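Local atomic coordinates of uncharacterized protein (Staphylococcus aureus subsp. aureus, PDB entry 4H0A), a protein that is of unknown function but belongs to the CAP family of cysteine-rich secretory proteins and also carries a CAP-associated N-terminal region. Residues 65-70 / 192-197; 203-208 / 280-285; 276-281 / 312-317. All coordinates share one frame; numbering follows the deposited sequence.

Interaction 1 of 3, residues 65-70 / 192-197; sequences FRDGYK and EEHNKR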
loop_
_atom_site.group_PDB
_atom_site.type_symbol
_atom_site.label_atom_id
_atom_site.label_comp_id
_atom_site.label_asym_id
_atom_site.label_seq_id
_atom_site.Cartn_x
_atom_site.Cartn_y
_atom_site.Cartn_z
ATOM N N PHE A 65 3.015 1.313 -14.771
ATOM C CA PHE A 65 2.126 0.247 -14.328
ATOM C C PHE A 65 0.883 0.273 -15.251
ATOM O O PHE A 65 0.844 1.086 -16.182
ATOM C CB PHE A 65 1.840 0.279 -12.833
ATOM C CG PHE A 65 1.070 1.438 -12.281
ATOM C CD1 PHE A 65 1.728 2.573 -11.843
ATOM C CD2 PHE A 65 -0.282 1.309 -11.980
ATOM C CE1 PHE A 65 1.029 3.600 -11.217
ATOM C CE2 PHE A 65 -0.975 2.337 -11.350
ATOM C CZ PHE A 65 -0.309 3.466 -10.949
ATOM N N ARG A 66 -0.015 -0.714 -15.123
ATOM C CA ARG A 66 -1.176 -0.853 -16.030
ATOM C C ARG A 66 -2.030 0.419 -16.146
ATOM O O ARG A 66 -2.063 1.242 -15.244
ATOM C CB ARG A 66 -2.100 -2.029 -15.613
ATOM C CG ARG A 66 -2.449 -2.052 -14.124
ATOM C CD ARG A 66 -3.818 -2.614 -13.796
ATOM N NE ARG A 66 -3.906 -4.059 -14.018
ATOM C CZ ARG A 66 -4.783 -4.877 -13.433
ATOM N NH1 ARG A 66 -5.666 -4.406 -12.554
ATOM N NH2 ARG A 66 -4.776 -6.175 -13.710
ATOM N N ASP A 67 -2.734 0.533 -17.269
ATOM C CA ASP A 67 -3.660 1.616 -17.608
ATOM C C ASP A 67 -2.959 2.976 -17.805
ATOM O O ASP A 67 -3.599 4.014 -17.652
ATOM C CB ASP A 67 -4.793 1.736 -16.568
ATOM C CG ASP A 67 -5.384 0.398 -16.186
ATOM O OD1 ASP A 67 -5.634 -0.422 -17.095
ATOM O OD2 ASP A 67 -5.543 0.148 -14.976
ATOM N N GLY A 68 -1.697 2.961 -18.219
ATOM C CA GLY A 68 -0.979 4.174 -18.587
ATOM C C GLY A 68 -0.520 5.098 -17.483
ATOM O O GLY A 68 -0.290 6.279 -17.757
ATOM N N TYR A 69 -0.323 4.583 -16.253
ATOM C CA TYR A 69 0.201 5.387 -15.158
ATOM C C TYR A 69 1.712 5.168 -15.012
ATOM O O TYR A 69 2.256 4.183 -15.512
ATOM C CB TYR A 69 -0.488 5.043 -13.836
ATOM C CG TYR A 69 -1.953 5.412 -13.796
ATOM C CD1 TYR A 69 -2.360 6.690 -13.434
ATOM C CD2 TYR A 69 -2.932 4.477 -14.097
ATOM C CE1 TYR A 69 -3.713 7.028 -13.374
ATOM C CE2 TYR A 69 -4.285 4.802 -14.043
ATOM C CZ TYR A 69 -4.674 6.075 -13.661
ATOM O OH TYR A 69 -6.003 6.430 -13.603
ATOM N N LYS A 70 2.370 6.087 -14.321
ATOM C CA LYS A 70 3.803 5.997 -14.037
ATOM C C LYS A 70 4.019 6.315 -12.578
ATOM O O LYS A 70 3.429 7.277 -12.082
ATOM C CB LYS A 70 4.601 6.966 -14.922
ATOM C CG LYS A 70 5.281 6.343 -16.111
ATOM C CD LYS A 70 6.425 7.243 -16.561
ATOM C CE LYS A 70 6.776 7.055 -18.002
ATOM N NZ LYS A 70 7.414 8.268 -18.566
ATOM N N GLU A 192 -13.842 -1.468 -13.243
ATOM C CA GLU A 192 -13.141 -1.113 -14.484
ATOM C C GLU A 192 -12.407 -2.301 -15.094
ATOM O O GLU A 192 -11.924 -3.166 -14.361
ATOM C CB GLU A 192 -12.096 0.001 -14.241
ATOM C CG GLU A 192 -12.665 1.389 -14.018
ATOM C CD GLU A 192 -11.629 2.501 -13.962
ATOM O OE1 GLU A 192 -10.423 2.217 -14.145
ATOM O OE2 GLU A 192 -12.034 3.668 -13.755
ATOM N N GLU A 193 -12.283 -2.311 -16.432
ATOM C CA GLU A 193 -11.508 -3.321 -17.154
ATOM C C GLU A 193 -10.066 -2.827 -17.205
ATOM O O GLU A 193 -9.843 -1.614 -17.178
ATOM C CB GLU A 193 -12.074 -3.564 -18.562
ATOM C CG GLU A 193 -13.471 -4.163 -18.553
ATOM C CD GLU A 193 -14.052 -4.480 -19.918
ATOM O OE1 GLU A 193 -13.299 -4.442 -20.917
ATOM O OE2 GLU A 193 -15.265 -4.785 -19.985
ATOM N N HIS A 194 -9.089 -3.741 -17.229
ATOM C CA HIS A 194 -7.673 -3.358 -17.214
ATOM C C HIS A 194 -6.897 -3.986 -18.359
ATOM O O HIS A 194 -7.175 -5.120 -18.757
ATOM C CB HIS A 194 -7.036 -3.763 -15.879
ATOM C CG HIS A 194 -7.760 -3.205 -14.695
ATOM N ND1 HIS A 194 -7.473 -1.948 -14.198
ATOM C CD2 HIS A 194 -8.776 -3.736 -13.974
ATOM C CE1 HIS A 194 -8.303 -1.757 -13.187
ATOM N NE2 HIS A 194 -9.103 -2.811 -13.011
ATOM N N ASN A 195 -5.902 -3.245 -18.874
ATOM C CA ASN A 195 -5.042 -3.734 -19.952
ATOM C C ASN A 195 -3.902 -4.568 -19.335
ATOM O O ASN A 195 -3.776 -4.637 -18.105
ATOM C CB ASN A 195 -4.510 -2.570 -20.828
ATOM C CG ASN A 195 -3.514 -1.622 -20.181
ATOM O OD1 ASN A 195 -3.357 -1.565 -18.955
ATOM N ND2 ASN A 195 -2.851 -0.810 -20.994
ATOM N N LYS A 196 -3.083 -5.196 -20.189
ATOM C CA LYS A 196 -1.941 -6.023 -19.778
ATOM C C LYS A 196 -0.991 -5.255 -18.845
ATOM O O LYS A 196 -0.766 -4.058 -19.050
ATOM C CB LYS A 196 -1.172 -6.490 -21.036
ATOM C CG LYS A 196 0.108 -7.283 -20.783
ATOM C CD LYS A 196 0.607 -7.950 -22.070
ATOM C CE LYS A 196 2.031 -8.453 -21.982
ATOM N NZ LYS A 196 2.159 -9.635 -21.089
ATOM N N ARG A 197 -0.442 -5.938 -17.818
ATOM C CA ARG A 197 0.534 -5.306 -16.933
ATOM C C ARG A 197 1.850 -5.139 -17.693
ATOM O O ARG A 197 2.306 -6.104 -18.312
ATOM C CB ARG A 197 0.793 -6.148 -15.660
ATOM C CG ARG A 197 -0.396 -6.270 -14.729
ATOM C CD ARG A 197 -0.024 -6.993 -13.443
ATOM N NE ARG A 197 -1.101 -6.935 -12.449
ATOM C CZ ARG A 197 -2.187 -7.710 -12.435
ATOM N NH1 ARG A 197 -2.364 -8.641 -13.371
ATOM N NH2 ARG A 197 -3.103 -7.562 -11.486
HETATM O O HOH W 1 -0.041 0.396 -19.502
#
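The guanidinium of Arg66 lies flat on the ring of His194, with the centres 4.2 Å apart and the planes 16° apart. NH1 comes over the ring toward its rim, near CG, while CB of His194 sits over the centre of the guanidinium. Arg66 NE is buried without a partner in the model. The opposite face of the same guanidinium meets Arg197, whose NH2 is 3.1 Å from Arg66 NH2. Both are donors and both groups should be charged. Arg197 NH2 also forms a salt bridge with Asp314, which probably offsets some of the repulsion.

The contact ties the beta-hairpin turn between strands 61-65 and 69-76, in the CAP-associated N-terminal region, to the loop that leads into helix 201-219.

Hydrogen bonds centre on Asp67. His194 ND1 donates to Asp67 OD2 at 3.0 Å, nearly straight and in the ring plane, on the syn side of the carboxylate. This His-carboxylate bond would hold the imidazole in the rotation that lets Arg66 stack on it. Asn195 CG stands between its backbone N and carbonyl carbon (chi1 69°), and OD1 accepts from Asp67 N at 2.8 Å. Asn195 N returns a weak bond to Asp67 OD1.

Interaction 2 of 3, residues 203-208 / 280-285; sequences PNQLIS and NDVPTL. With EDO (1,2-ethanediol), chain D.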
loop_
_atom_site.group_PDB
_atom_site.type_symbol
_atom_site.label_atom_id
_atom_site.label_comp_id
_atom_site.label_asym_id
_atom_site.label_seq_id
_atom_site.Cartn_x
_atom_site.Cartn_y
_atom_site.Cartn_z
ATOM N N PRO A 203 8.080 -6.740 -10.798
ATOM C CA PRO A 203 9.304 -6.541 -9.988
ATOM C C PRO A 203 9.285 -5.241 -9.174
ATOM O O PRO A 203 9.849 -5.209 -8.090
ATOM C CB PRO A 203 10.441 -6.534 -11.027
ATOM C CG PRO A 203 9.786 -6.352 -12.340
ATOM C CD PRO A 203 8.393 -6.863 -12.236
ATOM N N ASN A 204 8.654 -4.170 -9.683
ATOM C CA ASN A 204 8.607 -2.900 -8.941
ATOM C C ASN A 204 7.578 -2.960 -7.808
ATOM O O ASN A 204 7.792 -2.301 -6.785
ATOM C CB ASN A 204 8.348 -1.733 -9.871
ATOM C CG ASN A 204 9.627 -1.311 -10.525
ATOM O OD1 ASN A 204 10.487 -0.744 -9.854
ATOM N ND2 ASN A 204 9.854 -1.704 -11.774
ATOM N N GLN A 205 6.486 -3.749 -7.956
ATOM C CA GLN A 205 5.520 -3.912 -6.862
ATOM C C GLN A 205 6.197 -4.673 -5.733
ATOM O O GLN A 205 5.932 -4.392 -4.574
ATOM C CB GLN A 205 4.238 -4.646 -7.307
ATOM C CG GLN A 205 3.365 -3.910 -8.329
ATOM C CD GLN A 205 2.970 -2.519 -7.913
ATOM O OE1 GLN A 205 3.359 -1.528 -8.536
ATOM N NE2 GLN A 205 2.168 -2.415 -6.871
ATOM N N LEU A 206 7.078 -5.642 -6.079
ATOM C CA LEU A 206 7.812 -6.403 -5.065
ATOM C C LEU A 206 8.754 -5.465 -4.292
ATOM O O LEU A 206 8.832 -5.561 -3.068
ATOM C CB LEU A 206 8.612 -7.562 -5.707
ATOM C CG LEU A 206 9.535 -8.355 -4.768
ATOM C CD1 LEU A 206 8.742 -8.952 -3.588
ATOM C CD2 LEU A 206 10.265 -9.446 -5.527
ATOM N N ILE A 207 9.456 -4.547 -4.999
ATOM C CA ILE A 207 10.352 -3.589 -4.335
ATOM C C ILE A 207 9.523 -2.666 -3.435
ATOM O O ILE A 207 9.944 -2.383 -2.319
ATOM C CB ILE A 207 11.222 -2.787 -5.351
ATOM C CG1 ILE A 207 12.228 -3.734 -6.038
ATOM C CG2 ILE A 207 11.987 -1.643 -4.634
ATOM C CD1 ILE A 207 12.679 -3.258 -7.400
ATOM N N SER A 208 8.365 -2.193 -3.908
ATOM C CA SER A 208 7.483 -1.354 -3.071
ATOM C C SER A 208 6.972 -2.127 -1.851
ATOM O O SER A 208 6.869 -1.548 -0.771
ATOM C CB SER A 208 6.292 -0.859 -3.876
ATOM O OG SER A 208 6.737 0.041 -4.872
ATOM N N ASN A 280 -4.438 -4.686 -6.012
ATOM C CA ASN A 280 -3.985 -3.828 -7.114
ATOM C C ASN A 280 -2.798 -2.952 -6.742
ATOM O O ASN A 280 -2.141 -2.431 -7.640
ATOM C CB ASN A 280 -5.133 -2.903 -7.550
ATOM C CG ASN A 280 -6.301 -3.640 -8.150
ATOM O OD1 ASN A 280 -6.130 -4.644 -8.850
ATOM N ND2 ASN A 280 -7.513 -3.151 -7.912
ATOM N N ASP A 281 -2.568 -2.708 -5.443
ATOM C CA ASP A 281 -1.498 -1.813 -5.029
ATOM C C ASP A 281 -0.996 -2.218 -3.672
ATOM O O ASP A 281 -1.709 -2.884 -2.914
ATOM C CB ASP A 281 -2.003 -0.357 -5.017
ATOM C CG ASP A 281 -3.105 -0.158 -4.013
ATOM O OD1 ASP A 281 -4.147 -0.828 -4.141
ATOM O OD2 ASP A 281 -2.901 0.605 -3.056
ATOM N N VAL A 282 0.221 -1.818 -3.378
ATOM C CA VAL A 282 0.876 -2.179 -2.130
ATOM C C VAL A 282 0.197 -1.495 -0.914
ATOM O O VAL A 282 -0.051 -2.200 0.061
ATOM C CB VAL A 282 2.393 -1.909 -2.225
ATOM C CG1 VAL A 282 3.071 -2.029 -0.862
ATOM C CG2 VAL A 282 3.024 -2.878 -3.225
ATOM N N PRO A 283 -0.142 -0.184 -0.906
ATOM C CA PRO A 283 -0.811 0.382 0.284
ATOM C C PRO A 283 -2.076 -0.380 0.693
ATOM O O PRO A 283 -2.285 -0.585 1.888
ATOM C CB PRO A 283 -1.138 1.812 -0.160
ATOM C CG PRO A 283 0.006 2.144 -1.096
ATOM C CD PRO A 283 0.153 0.872 -1.898
ATOM N N THR A 284 -2.898 -0.852 -0.278
ATOM C CA THR A 284 -4.111 -1.607 0.070
ATOM C C THR A 284 -3.744 -2.962 0.664
ATOM O O THR A 284 -4.339 -3.373 1.655
ATOM C CB THR A 284 -5.036 -1.788 -1.143
ATOM O OG1 THR A 284 -5.270 -0.510 -1.715
ATOM C CG2 THR A 284 -6.369 -2.426 -0.770
ATOM N N LEU A 285 -2.801 -3.662 0.047
ATOM C CA LEU A 285 -2.330 -4.953 0.555
ATOM C C LEU A 285 -1.791 -4.840 1.992
ATOM O O LEU A 285 -2.123 -5.671 2.826
ATOM C CB LEU A 285 -1.207 -5.494 -0.354
ATOM C CG LEU A 285 -0.536 -6.767 0.160
ATOM C CD1 LEU A 285 -1.434 -7.977 -0.014
ATOM C CD2 LEU A 285 0.749 -6.935 -0.469
HETATM C C1 EDO D . 12.508 0.724 -13.188
HETATM O O1 EDO D . 11.881 -0.520 -13.666
HETATM C C2 EDO D . 12.406 0.994 -11.674
HETATM O O2 EDO D . 12.992 -0.047 -10.831
#
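Val282 points its two methyl groups at helix 201-219, where Gln205 and Ser208 receive them. CG1 is anti to the backbone N (chi1 169°), and CG2 is anti to the carbonyl carbon. CG2 reaches the carbonyl O of Gln205 at 3.5 Å and also touches CB of Ser208. CG1 lies 3.8 Å from the carbonyl O of Ser208.

The Gln205 side chain runs past Val282 antiparallel to it. The chain bends at chi2 (-54°), and the amide NE2 of Gln205 comes to 3.8 Å from Val282 CG2. Gln205 was modelled in two conformers; in this one NE2 is probably hydrogen-bonded to the hydroxyl of Tyr316, a residue that also packs on Val282.

Of the Ser208 side chain, CB is the atom that touches the valine. Its OG is bonded by Arg61 of strand 61-65. On another side of the helix, Asn204 binds a 1,2-ethanediol, probably from the crystallisation liquor: ND2 donates to O1 and OD1 accepts from O2 at 2.8 Å.

Val282 opens helix 282-290 of the CAP domain, an alpha-beta-alpha sandwich, and Asp281 is the N-cap. Thr284 N donates to Asp281 OD2 at 3.1 Å from above the carboxylate plane. Thr284 OG1 gives its proton to the syn lone pair of Asp281 OD1 at 2.7 Å. Arg170 adds a salt bridge to OD2. The contact joins the start of this helix to the side of helix 201-219.

No hydrogen bond crosses between 203-208 and 280-285. Gln205 NE2, Ser208 OG and the Asp281 carboxylate have partners other than the facing segment. The fit therefore rests on the shape of the Val282 methyls against backbone and side-chain atoms.

Interaction 3 of 3, residues 276-281 / 312-317; sequences GYAFND and MRDYYS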
loop_
_atom_site.group_PDB
_atom_site.type_symbol
_atom_site.label_atom_id
_atom_site.label_comp_id
_atom_site.label_asym_id
_atom_site.label_seq_id
_atom_site.Cartn_x
_atom_site.Cartn_y
_atom_site.Cartn_z
ATOM N N GLY A 276 -1.419 -12.445 -0.004
ATOM C CA GLY A 276 -2.567 -11.640 -0.399
ATOM C C GLY A 276 -2.991 -11.952 -1.819
ATOM O O GLY A 276 -2.124 -12.195 -2.659
ATOM N N TYR A 277 -4.318 -11.954 -2.104
ATOM C CA TYR A 277 -4.864 -12.250 -3.439
ATOM C C TYR A 277 -5.724 -11.098 -4.005
ATOM O O TYR A 277 -6.475 -10.458 -3.277
ATOM C CB TYR A 277 -5.709 -13.540 -3.390
ATOM C CG TYR A 277 -6.363 -13.885 -4.714
ATOM C CD1 TYR A 277 -5.597 -14.107 -5.854
ATOM C CD2 TYR A 277 -7.748 -13.931 -4.842
ATOM C CE1 TYR A 277 -6.191 -14.386 -7.086
ATOM C CE2 TYR A 277 -8.353 -14.218 -6.065
ATOM C CZ TYR A 277 -7.570 -14.441 -7.189
ATOM O OH TYR A 277 -8.138 -14.727 -8.412
ATOM N N ALA A 278 -5.603 -10.861 -5.319
ATOM C CA ALA A 278 -6.371 -9.896 -6.114
ATOM C C ALA A 278 -6.105 -8.419 -5.766
ATOM O O ALA A 278 -6.875 -7.562 -6.218
ATOM C CB ALA A 278 -7.866 -10.190 -5.996
ATOM N N PHE A 279 -5.004 -8.101 -5.040
ATOM C CA PHE A 279 -4.705 -6.714 -4.685
ATOM C C PHE A 279 -4.112 -5.976 -5.884
ATOM O O PHE A 279 -3.407 -6.572 -6.693
ATOM C CB PHE A 279 -3.763 -6.640 -3.473
ATOM C CG PHE A 279 -4.459 -7.004 -2.181
ATOM C CD1 PHE A 279 -5.122 -6.041 -1.438
ATOM C CD2 PHE A 279 -4.480 -8.315 -1.729
ATOM C CE1 PHE A 279 -5.783 -6.381 -0.253
ATOM C CE2 PHE A 279 -5.143 -8.652 -0.546
ATOM C CZ PHE A 279 -5.793 -7.684 0.182
ATOM N N ASN A 280 -4.438 -4.686 -6.012
ATOM C CA ASN A 280 -3.985 -3.828 -7.114
ATOM C C ASN A 280 -2.798 -2.952 -6.742
ATOM O O ASN A 280 -2.141 -2.431 -7.640
ATOM C CB ASN A 280 -5.133 -2.903 -7.550
ATOM C CG ASN A 280 -6.301 -3.640 -8.150
ATOM O OD1 ASN A 280 -6.130 -4.644 -8.850
ATOM N ND2 ASN A 280 -7.513 -3.151 -7.912
ATOM N N ASP A 281 -2.568 -2.708 -5.443
ATOM C CA ASP A 281 -1.498 -1.813 -5.029
ATOM C C ASP A 281 -0.996 -2.218 -3.672
ATOM O O ASP A 281 -1.709 -2.884 -2.914
ATOM C CB ASP A 281 -2.003 -0.357 -5.017
ATOM C CG ASP A 281 -3.105 -0.158 -4.013
ATOM O OD1 ASP A 281 -4.147 -0.828 -4.141
ATOM O OD2 ASP A 281 -2.901 0.605 -3.056
HETATM N N MSE A 312 3.161 -11.722 -8.461
HETATM C CA MSE A 312 2.848 -12.087 -9.840
HETATM C C MSE A 312 1.357 -12.032 -10.033
HETATM O O MSE A 312 0.611 -12.762 -9.377
HETATM C CB MSE A 312 3.432 -13.425 -10.330
HETATM C CG MSE A 312 3.539 -14.509 -9.303
HETATM SE SE MSE A 312 4.108 -16.202 -10.150
HETATM C CE MSE A 312 5.825 -15.608 -10.948
ATOM N N ARG A 313 0.942 -11.098 -10.920
ATOM C CA ARG A 313 -0.431 -10.819 -11.319
ATOM C C ARG A 313 -1.240 -10.389 -10.082
ATOM O O ARG A 313 -0.927 -9.336 -9.509
ATOM C CB ARG A 313 -1.058 -12.011 -12.085
ATOM N N ASP A 314 -2.193 -11.221 -9.625
ATOM C CA ASP A 314 -3.074 -10.906 -8.511
ATOM C C ASP A 314 -2.477 -11.267 -7.137
ATOM O O ASP A 314 -3.025 -10.818 -6.129
ATOM C CB ASP A 314 -4.407 -11.657 -8.723
ATOM C CG ASP A 314 -5.345 -10.978 -9.706
ATOM O OD1 ASP A 314 -4.857 -10.189 -10.550
ATOM O OD2 ASP A 314 -6.567 -11.248 -9.641
ATOM N N TYR A 315 -1.370 -12.040 -7.072
ATOM C CA TYR A 315 -0.829 -12.495 -5.793
ATOM C C TYR A 315 0.395 -11.724 -5.278
ATOM O O TYR A 315 1.254 -11.309 -6.050
ATOM C CB TYR A 315 -0.441 -13.968 -5.879
ATOM C CG TYR A 315 -1.603 -14.937 -5.859
ATOM C CD1 TYR A 315 -1.998 -15.556 -4.677
ATOM C CD2 TYR A 315 -2.239 -15.318 -7.034
ATOM C CE1 TYR A 315 -3.034 -16.490 -4.657
ATOM C CE2 TYR A 315 -3.275 -16.253 -7.029
ATOM C CZ TYR A 315 -3.666 -16.844 -5.838
ATOM O OH TYR A 315 -4.700 -17.758 -5.798
ATOM N N TYR A 316 0.487 -11.626 -3.942
ATOM C CA TYR A 316 1.588 -11.030 -3.197
ATOM C C TYR A 316 2.013 -12.008 -2.123
ATOM O O TYR A 316 1.168 -12.413 -1.346
ATOM C CB TYR A 316 1.145 -9.713 -2.548
ATOM C CG TYR A 316 1.084 -8.527 -3.484
ATOM C CD1 TYR A 316 -0.032 -8.303 -4.285
ATOM C CD2 TYR A 316 2.074 -7.555 -3.467
ATOM C CE1 TYR A 316 -0.128 -7.169 -5.090
ATOM C CE2 TYR A 316 1.990 -6.418 -4.265
ATOM C CZ TYR A 316 0.885 -6.226 -5.074
ATOM O OH TYR A 316 0.827 -5.088 -5.844
ATOM N N SER A 317 3.290 -12.389 -2.063
ATOM C CA SER A 317 3.797 -13.308 -1.035
ATOM C C SER A 317 5.036 -12.714 -0.392
ATOM O O SER A 317 5.891 -12.217 -1.117
ATOM C CB SER A 317 4.128 -14.662 -1.651
ATOM O OG SER A 317 4.861 -15.475 -0.748
#
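Tyr277 CG stands anti to its backbone N (chi1 177°), while Tyr315 CG lies anti to its carbonyl carbon (chi1 -75°). Both side chains leave on the same face of the sheet, and there the rings meet. CD1 of Tyr277 sits over a face of the Tyr315 ring, toward the rim and 3.3 Å from CZ. The planes are 46° apart, an oblique pair. Tyr277 CE1 also rests on CB of Asp314, at 3.6 Å.

The backbones run antiparallel. Gly276 and Tyr316 form a hydrogen-bonded pair: Gly276 N donates to Tyr316 O at 2.9 Å, and Tyr316 N to Gly276 O at 3.0 Å. This joins strand 270-277 to strand 315-322 in the central mixed sheet of the CAP domain. A type II' turn from Met312, a selenomethionine, to Tyr315 connects strand 306-312 to the latter strand. Where strand 270-277 ends, Ala278 N makes a weak bond to Asp314 O.

On the other side of the sheet, the Tyr316 ring packs against the loop after strand 270-277. Phe279 O meets the edge of the ring near Tyr316 CE1, at 3.7 Å, and Phe279 CB touches the same atom.

Overall arrangement
Interaction 1 lies on the surface, interaction 2 is buried near the centre of the chain, and interaction 3 is partly buried. Their chemistry follows: charged and amide groups in the first, van der Waals contact of a valine with helix backbone and side chains in the second, sheet bonds and tyrosine rings in the third. Interactions 2 and 3 have centres about 8 Å apart and share Asn280 and Asp281, where strand 270-277 gives way to helix 282-290. Tyr316 links them, touching Val282 and Leu285, with a probable bond to Gln205. Interaction 1 joins interaction 3 through the Arg197-Asp314 salt bridge, and Arg66 packs on Asn280. The N-terminal hairpin and the loop before helix 201-219 thus meet the CAP domain here.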